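Local coordinates for ferrous iron uptake transporter protein B (Streptococcus thermophilus, PDB 3TAH), which probably drives ferrous iron uptake across the cell membrane through GTP binding and hydrolysis, this chain being its cytosolic G-protein domain with the attached helical domain, at residues T4-I9 with S83-V88; V88-L93 with I112-I117. The protein carries 1 engineered substitution. All coordinates share one frame; numbering follows the deposited sequence. Where two conformers were deposited one is given.

Contact 1: residues T4-I9 with S83-V88; sequences TEIALI and SILNVV
Ile6 to Ile9 run alongside Ser83 to Asn86 as parallel neighbouring strands, their axes 4.5 Å apart at the closest and turned by 28°, and main-chain hydrogen bonds tie them in an alternating ladder. Ser83 N gives the longest rung, 3.3 Å to Glu5 O. Ala7 and Ile9 then each use both N and O on strand 83-89, their N atoms bonding to the carbonyls of Ser83 and Leu85, their O atoms to the amides of Leu85 and Val87.

Ile9 O takes a second donor, Asn86 ND2, at 3.1 Å. The carboxamide of Asn86 has the acceptor in its own plane, yet it meets the carbonyl from above, 37° out of that plane, while Val87 N reaches Ile9 O from the opposite face at 2.8 Å. With CG anti to its backbone N (chi1 177°), Asn86 brings ND2 to this oxygen, and its OD1 is bonded to Thr100 of helix 93-105, which holds the amide at both ends.

On the face carrying Ile6, Ser83, Leu8 and Leu85, the CG2 branch of Ile6 rests on Leu85 CB at 3.6 Å. Leu8 CD1 sits beside CG and CD2 of Leu85 and slants across to Val87 CG2, 3.6 Å away. The other face bears Ala7, Ile84, Ile9 and Asn86; there the CG2 methyls of Ile9 and Ile84 meet at 3.9 Å, and helices 67-77 and 93-105 pack over it.

These are neighbouring strands in the middle of the sheet in a Ras-like P-loop GTPase domain. Strand 4-10 leads directly into the nucleotide-binding loop, and Leu8 and Val87 lie close to Lys16 and Ser14 of that loop.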
ATOM      1  N   THR A   4     -15.096  11.913   3.144  1.00 27.53           N
ATOM      2  CA  THR A   4     -14.293  10.676   3.200  1.00 22.55           C
ATOM      3  C   THR A   4     -13.218  10.807   2.113  1.00 20.74           C
ATOM      4  O   THR A   4     -13.537  10.956   0.941  1.00 19.67           O
ATOM      5  CB  THR A   4     -15.125   9.403   3.041  1.00 22.59           C
ATOM      6  OG1 THR A   4     -16.053   9.304   4.118  1.00 21.88           O
ATOM      7  CG2 THR A   4     -14.243   8.156   3.108  1.00 21.08           C
ATOM      8  N   GLU A   5     -11.950  10.777   2.516  1.00 19.32           N
ATOM      9  CA  GLU A   5     -10.829  10.939   1.603  1.00 19.20           C
ATOM     10  C   GLU A   5     -10.285   9.567   1.246  1.00 18.04           C
ATOM     11  O   GLU A   5      -9.812   8.846   2.131  1.00 16.20           O
ATOM     12  CB  GLU A   5      -9.727  11.753   2.267  1.00 20.32           C
ATOM     13  CG  GLU A   5      -8.735  12.330   1.303  1.00 25.26           C
ATOM     14  CD  GLU A   5      -9.302  13.485   0.501  1.00 28.81           C
ATOM     15  OE1 GLU A   5      -8.679  13.861  -0.504  1.00 33.68           O
ATOM     16  OE2 GLU A   5     -10.370  14.017   0.876  1.00 34.52           O
ATOM     17  N   ILE A   6     -10.358   9.238  -0.037  1.00 17.05           N
ATOM     18  CA  ILE A   6      -9.946   7.949  -0.555  1.00 17.61           C
ATOM     19  C   ILE A   6      -8.703   8.143  -1.415  1.00 16.51           C
ATOM     20  O   ILE A   6      -8.780   8.764  -2.474  1.00 17.24           O
ATOM     21  CB  ILE A   6     -11.068   7.283  -1.377  1.00 17.97           C
ATOM     22  CG1 ILE A   6     -12.334   7.112  -0.524  1.00 18.70           C
ATOM     23  CG2 ILE A   6     -10.584   5.936  -1.921  1.00 19.96           C
ATOM     24  CD1 ILE A   6     -13.534   6.505  -1.233  1.00 16.29           C
ATOM     25  N   ALA A   7      -7.569   7.598  -0.968  1.00 14.55           N
ATOM     26  CA  ALA A   7      -6.320   7.677  -1.723  1.00 15.23           C
ATOM     27  C   ALA A   7      -6.286   6.593  -2.805  1.00 14.57           C
ATOM     28  O   ALA A   7      -6.309   5.415  -2.480  1.00 16.06           O
ATOM     29  CB  ALA A   7      -5.096   7.534  -0.787  1.00 15.73           C
ATOM     30  N   LEU A   8      -6.222   6.996  -4.069  1.00 13.30           N
ATOM     31  CA  LEU A   8      -6.157   6.079  -5.213  1.00 13.56           C
ATOM     32  C   LEU A   8      -4.696   5.888  -5.618  1.00 12.61           C
ATOM     33  O   LEU A   8      -4.009   6.856  -5.941  1.00 15.84           O
ATOM     34  CB  LEU A   8      -6.970   6.654  -6.373  1.00 13.29           C
ATOM     35  CG  LEU A   8      -7.194   5.781  -7.598  1.00 13.13           C
ATOM     36  CD1 LEU A   8      -8.173   4.684  -7.260  1.00 13.45           C
ATOM     37  CD2 LEU A   8      -7.702   6.611  -8.770  1.00 14.43           C
ATOM     38  N   ILE A   9      -4.207   4.648  -5.600  1.00 12.84           N
ATOM     39  CA  ILE A   9      -2.826   4.378  -5.952  1.00 12.90           C
ATOM     40  C   ILE A   9      -2.644   2.981  -6.549  1.00 13.97           C
ATOM     41  O   ILE A   9      -3.374   2.037  -6.242  1.00 15.08           O
ATOM     42  CB  ILE A   9      -1.888   4.613  -4.722  1.00 15.07           C
ATOM     43  CG1 ILE A   9      -0.411   4.525  -5.110  1.00 18.32           C
ATOM     44  CG2 ILE A   9      -2.203   3.645  -3.602  1.00 17.72           C
ATOM     45  CD1 ILE A   9       0.518   5.062  -4.020  1.00 17.92           C
ATOM     46  N   SER A  83      -9.096   5.992   3.601  1.00 15.12           N
ATOM     47  CA  SER A  83      -9.054   4.703   2.906  1.00 15.01           C
ATOM     48  C   SER A  83      -8.002   4.747   1.811  1.00 14.33           C
ATOM     49  O   SER A  83      -7.730   5.812   1.263  1.00 14.77           O
ATOM     50  CB  SER A  83     -10.428   4.439   2.267  1.00 16.16           C
ATOM     51  OG  SER A  83     -10.337   3.667   1.074  1.00 19.04           O
ATOM     52  N   ILE A  84      -7.398   3.598   1.504  1.00 13.88           N
ATOM     53  CA  ILE A  84      -6.566   3.455   0.311  1.00 14.12           C
ATOM     54  C   ILE A  84      -7.348   2.579  -0.667  1.00 13.93           C
ATOM     55  O   ILE A  84      -7.750   1.483  -0.292  1.00 14.99           O
ATOM     56  CB  ILE A  84      -5.215   2.781   0.600  1.00 14.08           C
ATOM     57  CG1 ILE A  84      -4.320   3.678   1.454  1.00 13.28           C
ATOM     58  CG2 ILE A  84      -4.471   2.469  -0.705  1.00 13.53           C
ATOM     59  CD1 ILE A  84      -3.024   2.984   1.886  1.00 14.06           C
ATOM     60  N   LEU A  85      -7.552   3.063  -1.895  1.00 14.33           N
ATOM     61  CA  LEU A  85      -8.140   2.277  -2.985  1.00 14.85           C
ATOM     62  C   LEU A  85      -6.980   1.942  -3.923  1.00 13.47           C
ATOM     63  O   LEU A  85      -6.451   2.802  -4.645  1.00 12.82           O
ATOM     64  CB  LEU A  85      -9.263   3.041  -3.693  1.00 16.27           C
ATOM     65  CG  LEU A  85      -9.977   2.312  -4.839  1.00 19.03           C
ATOM     66  CD1 LEU A  85     -10.493   0.932  -4.471  1.00 22.35           C
ATOM     67  CD2 LEU A  85     -11.136   3.184  -5.328  1.00 18.93           C
ATOM     68  N   ASN A  86      -6.575   0.679  -3.870  1.00 12.55           N
ATOM     69  CA  ASN A  86      -5.373   0.183  -4.527  1.00 11.70           C
ATOM     70  C   ASN A  86      -5.793  -0.450  -5.851  1.00 13.60           C
ATOM     71  O   ASN A  86      -6.469  -1.479  -5.850  1.00 11.52           O
ATOM     72  CB  ASN A  86      -4.662  -0.808  -3.574  1.00 12.90           C
ATOM     73  CG  ASN A  86      -3.425  -1.471  -4.166  1.00 12.42           C
ATOM     74  OD1 ASN A  86      -3.041  -2.570  -3.740  1.00 13.17           O
ATOM     75  ND2 ASN A  86      -2.785  -0.818  -5.129  1.00 12.60           N
ATOM     76  N   VAL A  87      -5.392   0.175  -6.960  1.00 12.20           N
ATOM     77  CA  VAL A  87      -5.660  -0.342  -8.314  1.00 13.06           C
ATOM     78  C   VAL A  87      -4.555  -1.344  -8.661  1.00 12.82           C
ATOM     79  O   VAL A  87      -3.369  -0.999  -8.676  1.00 13.67           O
ATOM     80  CB  VAL A  87      -5.726   0.792  -9.369  1.00 13.41           C
ATOM     81  CG1 VAL A  87      -6.024   0.240 -10.766  1.00 14.46           C
ATOM     82  CG2 VAL A  87      -6.764   1.827  -8.961  1.00 14.37           C
ATOM     83  N   VAL A  88      -4.967  -2.581  -8.915  1.00 14.42           N
ATOM     84  CA  VAL A  88      -4.074  -3.704  -9.203  1.00 15.27           C
ATOM     85  C   VAL A  88      -4.410  -4.309 -10.569  1.00 16.83           C
ATOM     86  O   VAL A  88      -5.564  -4.628 -10.841  1.00 17.27           O
ATOM     87  CB  VAL A  88      -4.208  -4.780  -8.095  1.00 16.37           C
ATOM     88  CG1 VAL A  88      -3.531  -6.119  -8.468  1.00 15.12           C
ATOM     89  CG2 VAL A  88      -3.656  -4.229  -6.766  1.00 13.61           C
TER

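Contact 2: residues V88-L93 with I112-I117; sequences VDATNL and IALNMI. With BGO (3'-O-(N-methylanthraniloyl)guanosine-5'-diphosphate), chain C.
Val88 packs its CG2 methyl against Ile112 CG2 at 3.8 Å, while CG1 faces Leu114 CD1. Its backbone N and O both bond the parallel strand 110-115, N to Ala113 O and O to Asn115 N, the latter at 2.7 Å.

Asp89 ends the strand. With CG anti to the backbone N (chi1 -179°), its OD1 accepts two bonds from Thr91. The backbone N of Thr91 meets OD1 from above the carboxylate plane, forming an Asx turn. Thr91 OG1 arrives at Asp89 OD1 on the syn side at 2.8 Å, from the same face of that plane.

Ala90 N bonds to Asn115 O, the last rung, and its CB touches both Leu114 CD1 and Ile117 CD1, which lie in nearly perpendicular directions from it. Thr91 turns CG2 to the backbone and CB of Met116. Leu93, opening helix 93-105, reaches Leu114 CD1 with its own CD1, the two side chains crossing at about a right angle.

Past the apolar part, Asn115 and Met116 hold the guanine of the bound GDP analogue. Asn115 ND2 donates to N7 at 3.2 Å and also to Ser14 O of the P-loop, while OD1 is bonded to Thr143. Met116 N reaches O6 at 3.3 Å. Asn115, Met116, Ile117 and Asp118 form the NxxD element of GTPases. The bond to N7, an acceptor in any purine, orients the base, whereas the N-H directed at O6 and the bond from the analogue to Asp118 OD1 are consistent with selection of guanine over adenine.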
ATOM      1  N   VAL A  88      -4.967  -2.581  -8.915  1.00 14.42           N
ATOM      2  CA  VAL A  88      -4.074  -3.704  -9.203  1.00 15.27           C
ATOM      3  C   VAL A  88      -4.410  -4.309 -10.569  1.00 16.83           C
ATOM      4  O   VAL A  88      -5.564  -4.628 -10.841  1.00 17.27           O
ATOM      5  CB  VAL A  88      -4.208  -4.780  -8.095  1.00 16.37           C
ATOM      6  CG1 VAL A  88      -3.531  -6.119  -8.468  1.00 15.12           C
ATOM      7  CG2 VAL A  88      -3.656  -4.229  -6.766  1.00 13.61           C
ATOM      8  N   ASP A  89      -3.382  -4.458 -11.403  1.00 16.86           N
ATOM      9  CA  ASP A  89      -3.475  -5.106 -12.700  1.00 16.87           C
ATOM     10  C   ASP A  89      -3.558  -6.625 -12.549  1.00 14.61           C
ATOM     11  O   ASP A  89      -2.539  -7.299 -12.293  1.00 14.21           O
ATOM     12  CB  ASP A  89      -2.247  -4.728 -13.536  1.00 17.58           C
ATOM     13  CG  ASP A  89      -2.257  -5.340 -14.934  1.00 18.68           C
ATOM     14  OD1 ASP A  89      -3.193  -6.069 -15.304  1.00 16.97           O
ATOM     15  OD2 ASP A  89      -1.296  -5.079 -15.666  1.00 19.28           O
ATOM     16  N   ALA A  90      -4.764  -7.155 -12.744  1.00 14.75           N
ATOM     17  CA  ALA A  90      -5.026  -8.591 -12.606  1.00 16.38           C
ATOM     18  C   ALA A  90      -4.143  -9.467 -13.490  1.00 18.08           C
ATOM     19  O   ALA A  90      -3.860 -10.601 -13.116  1.00 18.87           O
ATOM     20  CB  ALA A  90      -6.477  -8.897 -12.888  1.00 14.83           C
ATOM     21  N   THR A  91      -3.719  -8.940 -14.644  1.00 18.59           N
ATOM     22  CA  THR A  91      -2.896  -9.694 -15.602  1.00 19.97           C
ATOM     23  C   THR A  91      -1.413  -9.720 -15.213  1.00 21.64           C
ATOM     24  O   THR A  91      -0.608 -10.351 -15.881  1.00 20.94           O
ATOM     25  CB  THR A  91      -3.011  -9.139 -17.043  1.00 19.65           C
ATOM     26  OG1 THR A  91      -2.227  -7.943 -17.171  1.00 18.42           O
ATOM     27  CG2 THR A  91      -4.468  -8.864 -17.425  1.00 21.04           C
ATOM     28  N   ASN A  92      -1.055  -9.024 -14.139  1.00 20.59           N
ATOM     29  CA  ASN A  92       0.312  -8.987 -13.643  1.00 21.13           C
ATOM     30  C   ASN A  92       0.287  -8.935 -12.122  1.00 18.16           C
ATOM     31  O   ASN A  92       0.914  -8.072 -11.490  1.00 15.94           O
ATOM     32  CB  ASN A  92       0.942  -7.736 -14.217  1.00 22.93           C
ATOM     33  CG  ASN A  92       2.410  -7.650 -13.977  1.00 26.44           C
ATOM     34  OD1 ASN A  92       2.932  -6.547 -13.866  1.00 29.94           O
ATOM     35  ND2 ASN A  92       3.091  -8.783 -13.888  1.00 30.02           N
ATOM     36  N   LEU A  93      -0.448  -9.877 -11.553  1.00 17.71           N
ATOM     37  CA  LEU A  93      -0.851  -9.819 -10.137  1.00 17.45           C
ATOM     38  C   LEU A  93       0.310  -9.758  -9.143  1.00 17.73           C
ATOM     39  O   LEU A  93       0.374  -8.837  -8.327  1.00 16.40           O
ATOM     40  CB  LEU A  93      -1.758 -11.008  -9.801  1.00 17.67           C
ATOM     41  CG  LEU A  93      -2.396 -11.042  -8.411  1.00 17.13           C
ATOM     42  CD1 LEU A  93      -3.190  -9.763  -8.132  1.00 17.86           C
ATOM     43  CD2 LEU A  93      -3.287 -12.259  -8.297  1.00 19.47           C
ATOM     44  N   ILE A 112      -8.959  -3.231  -2.685  1.00 13.68           N
ATOM     45  CA  ILE A 112      -8.318  -3.444  -3.993  1.00 12.76           C
ATOM     46  C   ILE A 112      -9.339  -3.418  -5.122  1.00 12.85           C
ATOM     47  O   ILE A 112     -10.342  -4.121  -5.029  1.00 14.51           O
ATOM     48  CB  ILE A 112      -7.540  -4.779  -4.048  1.00 13.12           C
ATOM     49  CG1 ILE A 112      -6.295  -4.739  -3.148  1.00 14.73           C
ATOM     50  CG2 ILE A 112      -7.133  -5.114  -5.488  1.00 10.85           C
ATOM     51  CD1 ILE A 112      -5.549  -6.111  -3.056  1.00 15.67           C
ATOM     52  N   ALA A 113      -9.085  -2.607  -6.161  1.00 13.48           N
ATOM     53  CA  ALA A 113      -9.800  -2.694  -7.437  1.00 13.11           C
ATOM     54  C   ALA A 113      -8.904  -3.602  -8.267  1.00 14.39           C
ATOM     55  O   ALA A 113      -7.827  -3.202  -8.693  1.00 14.11           O
ATOM     56  CB  ALA A 113      -9.979  -1.321  -8.112  1.00 14.36           C
ATOM     57  N   LEU A 114      -9.364  -4.831  -8.480  1.00 12.95           N
ATOM     58  CA  LEU A 114      -8.626  -5.834  -9.218  1.00 13.17           C
ATOM     59  C   LEU A 114      -9.029  -5.576 -10.659  1.00 14.36           C
ATOM     60  O   LEU A 114     -10.008  -6.159 -11.149  1.00 13.62           O
ATOM     61  CB  LEU A 114      -8.987  -7.242  -8.728  1.00 13.17           C
ATOM     62  CG  LEU A 114      -8.293  -8.414  -9.441  1.00 12.93           C
ATOM     63  CD1 LEU A 114      -6.796  -8.363  -9.178  1.00 14.28           C
ATOM     64  CD2 LEU A 114      -8.847  -9.773  -9.032  1.00 14.82           C
ATOM     65  N   ASN A 115      -8.254  -4.694 -11.303  1.00 14.25           N
ATOM     66  CA  ASN A 115      -8.570  -4.095 -12.600  1.00 15.98           C
ATOM     67  C   ASN A 115      -8.022  -4.937 -13.768  1.00 16.71           C
ATOM     68  O   ASN A 115      -7.245  -5.869 -13.554  1.00 16.96           O
ATOM     69  CB  ASN A 115      -8.079  -2.626 -12.612  1.00 16.59           C
ATOM     70  CG  ASN A 115      -8.678  -1.797 -13.745  1.00 16.88           C
ATOM     71  OD1 ASN A 115      -9.892  -1.789 -13.951  1.00 15.99           O
ATOM     72  ND2 ASN A 115      -7.826  -1.087 -14.480  1.00 17.25           N
ATOM     73  N   MET A 116      -8.426  -4.627 -14.999  0.50 16.56           N
ATOM     74  CA  MET A 116      -8.042  -5.404 -16.188  0.50 16.93           C
ATOM     75  C   MET A 116      -8.640  -6.803 -16.174  0.50 17.71           C
ATOM     76  O   MET A 116      -8.113  -7.702 -16.834  0.50 17.85           O
ATOM     77  CB  MET A 116      -6.527  -5.553 -16.321  0.50 16.61           C
ATOM     78  CG  MET A 116      -5.778  -4.254 -16.326  0.50 17.30           C
ATOM     79  SD  MET A 116      -5.724  -3.591 -17.996  0.50 15.64           S
ATOM     80  CE  MET A 116      -4.885  -2.053 -17.650  0.50 16.49           C
ATOM     81  N   ILE A 117      -9.735  -6.988 -15.435  1.00 18.63           N
ATOM     82  CA  ILE A 117     -10.332  -8.311 -15.273  1.00 20.39           C
ATOM     83  C   ILE A 117     -10.843  -8.875 -16.620  1.00 21.97           C
ATOM     84  O   ILE A 117     -10.858 -10.097 -16.835  1.00 21.59           O
ATOM     85  CB  ILE A 117     -11.427  -8.304 -14.148  1.00 19.52           C
ATOM     86  CG1 ILE A 117     -11.491  -9.668 -13.462  1.00 21.77           C
ATOM     87  CG2 ILE A 117     -12.801  -7.855 -14.676  1.00 20.88           C
ATOM     88  CD1 ILE A 117     -10.252  -9.977 -12.610  1.00 20.17           C
TER
HETATM   89  C'  BGO C 300      -4.546   2.684 -23.565  1.00 19.71           C
HETATM   90  N1  BGO C 300      -9.301  -3.194 -19.116  1.00 20.31           N
HETATM   91  C2  BGO C 300      -8.631  -3.036 -20.350  1.00 21.64           C
HETATM   92  N2  BGO C 300      -8.808  -3.926 -21.317  1.00 22.35           N
HETATM   93  N3  BGO C 300      -7.812  -1.988 -20.533  1.00 18.99           N
HETATM   94  C4  BGO C 300      -7.648  -1.088 -19.539  1.00 19.18           C
HETATM   95  C5  BGO C 300      -8.285  -1.192 -18.296  1.00 19.27           C
HETATM   96  C6  BGO C 300      -9.141  -2.272 -18.076  1.00 20.30           C
HETATM   97  O6  BGO C 300      -9.746  -2.431 -17.008  1.00 17.09           O
HETATM   98  N7  BGO C 300      -7.894  -0.143 -17.571  1.00 17.68           N
HETATM   99  C8  BGO C 300      -7.048   0.599 -18.290  1.00 19.04           C
HETATM  100  N9  BGO C 300      -6.916   0.010 -19.486  1.00 19.42           N
HETATM  101  PA  BGO C 300      -4.062   3.884 -17.530  1.00 22.32           P
HETATM  102  PB  BGO C 300      -2.347   4.349 -15.218  0.60 23.96           P
HETATM  103  C1' BGO C 300      -4.319   2.224 -25.022  1.00 20.14           C
HETATM  104  O1' BGO C 300      -4.916   3.824 -23.315  1.00 16.66           O
HETATM  105  O1A BGO C 300      -5.318   4.274 -16.883  1.00 20.70           O
HETATM  106  C1B BGO C 300      -6.118   0.370 -20.619  1.00 19.04           C
HETATM  107  O1B BGO C 300      -2.257   3.457 -14.062  0.60 23.20           O
HETATM  108  C2' BGO C 300      -4.744   3.007 -26.105  1.00 21.94           C
HETATM  109  N2' BGO C 300      -5.352   4.186 -25.941  1.00 22.91           N
HETATM  110  O2' BGO C 300      -6.958   2.206 -21.824  1.00 17.13           O
HETATM  111  O2A BGO C 300      -3.342   4.861 -18.410  1.00 27.10           O
HETATM  112  C2B BGO C 300      -5.937   1.763 -20.952  1.00 19.07           C
HETATM  113  O2B BGO C 300      -3.185   5.520 -15.031  0.60 22.76           O
HETATM  114  C3' BGO C 300      -4.514   2.536 -27.394  1.00 22.66           C
HETATM  115  O3' BGO C 300      -4.367   1.847 -22.580  1.00 18.74           O
HETATM  116  O3A BGO C 300      -2.985   3.413 -16.406  1.00 21.96           O
HETATM  117  C3B BGO C 300      -4.656   2.392 -21.278  1.00 19.09           C
HETATM  118  O3B BGO C 300      -1.012   4.666 -15.822  0.60 23.74           O
HETATM  119  C4' BGO C 300      -3.895   1.319 -27.606  1.00 22.04           C
HETATM  120  O4' BGO C 300      -4.727   0.165 -20.183  1.00 19.78           O
HETATM  121  C4B BGO C 300      -3.846   1.376 -20.475  1.00 18.76           C
HETATM  122  C5' BGO C 300      -3.473   0.534 -26.540  1.00 22.69           C
HETATM  123  O5' BGO C 300      -4.322   2.534 -18.368  1.00 20.34           O
HETATM  124  C5B BGO C 300      -3.291   1.891 -19.134  1.00 19.96           C
HETATM  125  C6' BGO C 300      -3.690   0.994 -25.235  1.00 21.17           C
HETATM  126  CM' BGO C 300      -5.360   5.239 -26.974  1.00 25.83           C

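How the contacts relate
From the N terminus, strand 4-10 passes through the nucleotide-binding loop into helix 16-24, and the chain then builds strands 28-32, 39-45 and 51-55 and helix 67-77 before strand 83-89 returns to close contact 1. Contact 2 follows in series, closing the much shorter loop of the beta-alpha-beta unit made by strand 83-89, helix 93-105 and strand 110-115; neither contact nests in the other. They share Val88, and strand 83-89 lies between strand 4-10, which leads into the P-loop, and strand 110-115, which ends in the guanine-binding Asn115. A probable hydrogen bond from Ala113 N to Asn86 O continues the pairing on the latter side.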